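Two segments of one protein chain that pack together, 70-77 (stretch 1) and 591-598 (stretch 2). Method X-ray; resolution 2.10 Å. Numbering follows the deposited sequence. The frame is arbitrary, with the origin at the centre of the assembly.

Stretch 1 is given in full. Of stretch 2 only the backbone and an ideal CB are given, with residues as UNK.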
ATOM      1  N   ILE A  70       3.900 -23.292  -1.138  1.00 32.37           N
ATOM      2  CA  ILE A  70       3.379 -22.105  -0.527  1.00 30.84           C
ATOM      3  C   ILE A  70       4.492 -21.076  -0.651  1.00 30.98           C
ATOM      4  O   ILE A  70       5.560 -21.221  -0.059  1.00 30.92           O
ATOM      5  CB  ILE A  70       3.005 -22.354   0.930  1.00 30.66           C
ATOM      6  CG1 ILE A  70       1.911 -23.415   1.010  1.00 31.57           C
ATOM      7  CG2 ILE A  70       2.486 -21.079   1.570  1.00 31.51           C
ATOM      8  CD1 ILE A  70       2.415 -24.808   1.252  1.00 33.77           C
ATOM      9  N   GLN A  71       4.215 -20.039  -1.421  1.00 29.62           N
ATOM     10  CA  GLN A  71       5.210 -19.046  -1.786  1.00 30.56           C
ATOM     11  C   GLN A  71       5.234 -17.880  -0.811  1.00 32.30           C
ATOM     12  O   GLN A  71       4.179 -17.337  -0.417  1.00 32.27           O
ATOM     13  CB  GLN A  71       4.943 -18.537  -3.176  1.00 29.91           C
ATOM     14  CG  GLN A  71       5.048 -19.604  -4.246  1.00 30.80           C
ATOM     15  CD  GLN A  71       4.298 -19.250  -5.512  1.00 30.78           C
ATOM     16  OE1 GLN A  71       3.637 -18.224  -5.585  1.00 32.17           O
ATOM     17  NE2 GLN A  71       4.392 -20.109  -6.514  1.00 28.56           N
ATOM     18  N   TYR A  72       6.450 -17.500  -0.426  1.00 30.82           N
ATOM     19  CA  TYR A  72       6.642 -16.288   0.354  1.00 32.42           C
ATOM     20  C   TYR A  72       6.142 -15.132  -0.494  1.00 28.75           C
ATOM     21  O   TYR A  72       6.483 -15.058  -1.656  1.00 26.57           O
ATOM     22  CB  TYR A  72       8.120 -16.045   0.711  1.00 30.41           C
ATOM     23  CG  TYR A  72       8.323 -14.682   1.337  1.00 29.81           C
ATOM     24  CD1 TYR A  72       7.895 -14.425   2.634  1.00 28.47           C
ATOM     25  CD2 TYR A  72       8.914 -13.652   0.623  1.00 30.85           C
ATOM     26  CE1 TYR A  72       8.065 -13.191   3.210  1.00 28.51           C
ATOM     27  CE2 TYR A  72       9.090 -12.398   1.189  1.00 30.84           C
ATOM     28  CZ  TYR A  72       8.661 -12.167   2.479  1.00 30.07           C
ATOM     29  OH  TYR A  72       8.827 -10.905   3.025  1.00 30.62           O
ATOM     30  N   CYS A  73       5.335 -14.271   0.108  1.00 30.85           N
ATOM     31  CA  CYS A  73       4.722 -13.111  -0.581  1.00 34.84           C
ATOM     32  C   CYS A  73       5.600 -11.909  -0.306  1.00 31.59           C
ATOM     33  O   CYS A  73       5.607 -11.436   0.816  1.00 29.67           O
ATOM     34  CB  CYS A  73       3.291 -12.867  -0.035  1.00 37.84           C
ATOM     35  SG  CYS A  73       2.558 -11.262  -0.476  1.00 39.85           S
ATOM     36  N   PRO A  74       6.406 -11.463  -1.285  1.00 34.70           N
ATOM     37  CA  PRO A  74       7.248 -10.291  -1.004  1.00 35.57           C
ATOM     38  C   PRO A  74       6.416  -9.057  -0.767  1.00 35.79           C
ATOM     39  O   PRO A  74       5.373  -8.868  -1.392  1.00 34.69           O
ATOM     40  CB  PRO A  74       8.092 -10.132  -2.270  1.00 36.96           C
ATOM     41  CG  PRO A  74       7.320 -10.860  -3.313  1.00 38.77           C
ATOM     42  CD  PRO A  74       6.743 -12.040  -2.586  1.00 35.55           C
ATOM     43  N   VAL A  75       6.846  -8.251   0.185  1.00 32.74           N
ATOM     44  CA  VAL A  75       6.116  -7.053   0.515  1.00 30.60           C
ATOM     45  C   VAL A  75       7.150  -5.952   0.581  1.00 30.45           C
ATOM     46  O   VAL A  75       8.187  -6.099   1.258  1.00 27.80           O
ATOM     47  CB  VAL A  75       5.387  -7.197   1.852  1.00 31.13           C
ATOM     48  CG1 VAL A  75       4.629  -5.923   2.178  1.00 31.99           C
ATOM     49  CG2 VAL A  75       4.433  -8.383   1.824  1.00 32.33           C
ATOM     50  N   ARG A  76       6.859  -4.855  -0.116  1.00 28.10           N
ATOM     51  CA  ARG A  76       7.725  -3.688  -0.148  1.00 27.67           C
ATOM     52  C   ARG A  76       8.196  -3.355   1.264  1.00 26.74           C
ATOM     53  O   ARG A  76       7.390  -3.294   2.209  1.00 25.60           O
ATOM     54  CB  ARG A  76       6.971  -2.507  -0.754  1.00 28.37           C
ATOM     55  CG  ARG A  76       7.714  -1.181  -0.746  1.00 29.31           C
ATOM     56  CD  ARG A  76       6.823  -0.087  -1.292  1.00 29.53           C
ATOM     57  NE  ARG A  76       6.564  -0.317  -2.699  1.00 30.84           N
ATOM     58  CZ  ARG A  76       7.187   0.266  -3.723  1.00 30.48           C
ATOM     59  NH1 ARG A  76       8.122   1.210  -3.556  1.00 31.27           N
ATOM     60  NH2 ARG A  76       6.846  -0.087  -4.946  1.00 29.40           N
ATOM     61  N   GLY A  77       9.505  -3.171   1.408  1.00 27.02           N
ATOM     62  CA  GLY A  77      10.080  -2.804   2.701  1.00 29.95           C
ATOM     63  C   GLY A  77      10.106  -3.884   3.774  1.00 30.60           C
ATOM     64  O   GLY A  77      10.537  -3.603   4.898  1.00 29.45           O
ATOM     65  N   UNK A 591       0.591   0.582  -8.778  1.00 29.06           N
ATOM     66  CA  UNK A 591       0.644  -0.022  -7.471  1.00 28.84           C
ATOM     67  C   UNK A 591       1.609  -1.165  -7.497  1.00 30.03           C
ATOM     68  O   UNK A 591       1.992  -1.667  -8.575  1.00 29.61           O
ATOM     69  CB  UNK A 591      -0.740  -0.487  -7.015  1.00 28.84           C
ATOM     70  N   UNK A 592       1.960  -1.640  -6.311  1.00 30.41           N
ATOM     71  CA  UNK A 592       2.544  -2.977  -6.228  1.00 31.58           C
ATOM     72  C   UNK A 592       1.505  -4.027  -6.625  1.00 30.32           C
ATOM     73  O   UNK A 592       0.333  -3.892  -6.341  1.00 27.69           O
ATOM     74  CB  UNK A 592       3.071  -3.250  -4.818  1.00 31.58           C
ATOM     75  N   UNK A 593       1.957  -5.043  -7.347  1.00 30.33           N
ATOM     76  CA  UNK A 593       1.146  -6.204  -7.641  1.00 31.72           C
ATOM     77  C   UNK A 593       1.836  -7.381  -6.945  1.00 32.06           C
ATOM     78  O   UNK A 593       2.478  -7.187  -5.926  1.00 34.98           O
ATOM     79  CB  UNK A 593       0.991  -6.429  -9.146  1.00 31.72           C
ATOM     80  N   UNK A 594       1.733  -8.578  -7.496  1.00 33.57           N
ATOM     81  CA  UNK A 594       2.045  -9.807  -6.794  1.00 36.36           C
ATOM     82  C   UNK A 594       3.537  -9.945  -6.512  1.00 34.42           C
ATOM     83  O   UNK A 594       3.928 -10.366  -5.449  1.00 35.76           O
ATOM     84  CB  UNK A 594       1.553 -11.008  -7.604  1.00 36.36           C
ATOM     85  N   UNK A 595       4.338  -9.599  -7.510  1.00 34.35           N
ATOM     86  CA  UNK A 595       5.789  -9.743  -7.477  1.00 35.72           C
ATOM     87  C   UNK A 595       6.585  -8.483  -7.775  1.00 35.78           C
ATOM     88  O   UNK A 595       7.787  -8.476  -7.568  1.00 39.25           O
ATOM     89  CB  UNK A 595       6.202 -10.825  -8.477  1.00 35.72           C
ATOM     90  N   UNK A 596       5.942  -7.442  -8.285  1.00 35.93           N
ATOM     91  CA  UNK A 596       6.661  -6.251  -8.730  1.00 36.77           C
ATOM     92  C   UNK A 596       5.744  -5.054  -8.742  1.00 34.16           C
ATOM     93  O   UNK A 596       4.514  -5.179  -8.655  1.00 32.64           O
ATOM     94  CB  UNK A 596       7.265  -6.465 -10.119  1.00 36.77           C
ATOM     95  N   UNK A 597       6.366  -3.895  -8.879  1.00 30.66           N
ATOM     96  CA  UNK A 597       5.659  -2.668  -9.096  1.00 28.32           C
ATOM     97  C   UNK A 597       5.139  -2.675 -10.519  1.00 28.12           C
ATOM     98  O   UNK A 597       5.766  -3.224 -11.424  1.00 30.22           O
ATOM     99  CB  UNK A 597       6.551  -1.455  -8.826  1.00 28.32           C
ATOM    100  N   UNK A 598       3.992  -2.064 -10.716  1.00 27.09           N
ATOM    101  CA  UNK A 598       3.447  -1.894 -12.059  1.00 28.10           C
ATOM    102  C   UNK A 598       2.773  -0.543 -12.163  1.00 27.57           C
ATOM    103  O   UNK A 598       2.115  -0.100 -11.214  1.00 27.78           O
ATOM    104  CB  UNK A 598       2.462  -3.014 -12.401  1.00 28.10           C
TER

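Position 591 is extended, and its CA-to-CB bond runs sideways to stretch 1, with nothing of that stretch within 5.5 Å of the ideal CB, so many side chains would serve. The residue is Ser 591, whose OG donates to the backbone O of position 592 at 2.9 Å.

Position 592 is the most constrained. Its CB points toward stretch 1 and lies 4.9 Å from Arg 76 NH2, and the guanidinium turns its NE and NH2 edge to this site. An acid suits best; a neutral acceptor such as Asn or Gln could take part of the role but bring no charge. Asp 592, in the m rotamer, makes a two-pronged salt bridge: Arg 76 NE donates to Asp 592 OD2 at 2.9 Å and Arg 76 NH2 to Asp 592 OD1 at 2.7 Å, both nearly straight. The carboxylate meets the guanidinium at its edge, so each oxygen can face one N-H. A water extends the grip to the backbone, accepting from Arg 76 N at 2.9 Å and donating to Asp 592 OD2 at 2.7 Å.

Position 593 is out of reach, so stretch 1 leaves the choice free. Phe 593 makes no contact with it; its backbone N donates to the O of position 596 at 2.9 Å, closing the turn.

At 594 CB points away, and small or large residues are equally open as far as stretch 1 is concerned. Ala 594 contributes through its backbone, with its O 4.0 Å from Pro 74 CG.

Position 595 also directs CB away, yet Pro 74 CG is only 5.3 Å from the ideal CB. A side chain that doubles back could cover the proline: Met, Leu, an aromatic, or the aliphatic part of Lys or Arg. Coming near Gln 71 as well takes a longer reach. Trp 595, in the m rotamer, does both, and has the largest covered area of its stretch. Its CZ3 packs 3.4 Å from Pro 74 CD, and its far ring edge meets Gln 71, with Trp 595 CZ2 3.4 Å from Gln 71 OE1.

At 596 CB again points away into space free of stretch 1, and many residues would serve. Asn 596 makes no contact.

Position 597 points sideways, its CB 4.1 Å from Arg 76 NH2. Polar, acidic or aromatic side chains could neighbour that cation. Tyr 597, in the t rotamer, brings CD1 to 3.8 Å from Arg 76 NH2, an oblique approach.

Position 598 is out of reach of stretch 1, so many side chains would serve; Gln 598 pairs through its backbone with Ser 591.

Stretch 2 (591-598) SDFAWNYQ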
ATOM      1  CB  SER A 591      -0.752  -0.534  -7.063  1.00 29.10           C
ATOM      2  OG  SER A 591      -1.067  -1.767  -7.676  1.00 29.24           O
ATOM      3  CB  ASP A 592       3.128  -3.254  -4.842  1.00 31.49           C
ATOM      4  CG  ASP A 592       4.436  -2.512  -4.611  1.00 33.08           C
ATOM      5  OD1 ASP A 592       4.966  -1.903  -5.576  1.00 31.87           O
ATOM      6  OD2 ASP A 592       4.933  -2.537  -3.467  1.00 33.66           O
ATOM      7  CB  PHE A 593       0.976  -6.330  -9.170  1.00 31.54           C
ATOM      8  CG  PHE A 593       0.046  -7.435  -9.632  1.00 29.28           C
ATOM      9  CD1 PHE A 593      -1.118  -7.772  -8.916  1.00 30.07           C
ATOM     10  CD2 PHE A 593       0.357  -8.163 -10.797  1.00 29.25           C
ATOM     11  CE1 PHE A 593      -1.945  -8.788  -9.358  1.00 28.57           C
ATOM     12  CE2 PHE A 593      -0.454  -9.195 -11.227  1.00 28.98           C
ATOM     13  CZ  PHE A 593      -1.614  -9.496 -10.511  1.00 29.90           C
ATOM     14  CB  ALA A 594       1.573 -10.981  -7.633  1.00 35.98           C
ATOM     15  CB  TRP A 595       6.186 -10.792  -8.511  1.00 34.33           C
ATOM     16  CG  TRP A 595       5.466 -12.073  -8.268  1.00 33.88           C
ATOM     17  CD1 TRP A 595       4.413 -12.567  -8.971  1.00 32.48           C
ATOM     18  CD2 TRP A 595       5.734 -13.002  -7.226  1.00 31.44           C
ATOM     19  NE1 TRP A 595       4.016 -13.770  -8.436  1.00 32.27           N
ATOM     20  CE2 TRP A 595       4.808 -14.056  -7.360  1.00 31.60           C
ATOM     21  CE3 TRP A 595       6.681 -13.052  -6.190  1.00 33.17           C
ATOM     22  CZ2 TRP A 595       4.779 -15.148  -6.490  1.00 32.99           C
ATOM     23  CZ3 TRP A 595       6.652 -14.136  -5.314  1.00 33.56           C
ATOM     24  CH2 TRP A 595       5.715 -15.178  -5.483  1.00 33.27           C
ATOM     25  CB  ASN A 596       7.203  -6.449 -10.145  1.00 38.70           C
ATOM     26  CG  ASN A 596       6.133  -6.952 -11.103  1.00 43.39           C
ATOM     27  OD1 ASN A 596       5.247  -6.201 -11.537  1.00 43.42           O
ATOM     28  ND2 ASN A 596       6.199  -8.241 -11.424  1.00 44.64           N
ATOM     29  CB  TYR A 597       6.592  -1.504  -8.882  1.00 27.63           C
ATOM     30  CG  TYR A 597       6.011  -0.149  -9.218  1.00 27.50           C
ATOM     31  CD1 TYR A 597       5.128   0.501  -8.331  1.00 26.58           C
ATOM     32  CD2 TYR A 597       6.357   0.493 -10.402  1.00 27.80           C
ATOM     33  CE1 TYR A 597       4.627   1.760  -8.627  1.00 27.67           C
ATOM     34  CE2 TYR A 597       5.845   1.748 -10.716  1.00 28.44           C
ATOM     35  CZ  TYR A 597       4.999   2.388  -9.819  1.00 26.83           C
ATOM     36  OH  TYR A 597       4.500   3.630 -10.124  1.00 25.81           O
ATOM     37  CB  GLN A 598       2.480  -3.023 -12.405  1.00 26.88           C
ATOM     38  CG  GLN A 598       1.430  -3.326 -11.355  1.00 27.12           C
ATOM     39  CD  GLN A 598       0.447  -4.389 -11.823  1.00 27.11           C
ATOM     40  OE1 GLN A 598       0.803  -5.315 -12.544  1.00 27.72           O
ATOM     41  NE2 GLN A 598      -0.796  -4.260 -11.403  1.00 27.58           N
TER
HETATM   42  O   HOH W   1       4.688  -4.865  -2.048  1.00 27.41           O
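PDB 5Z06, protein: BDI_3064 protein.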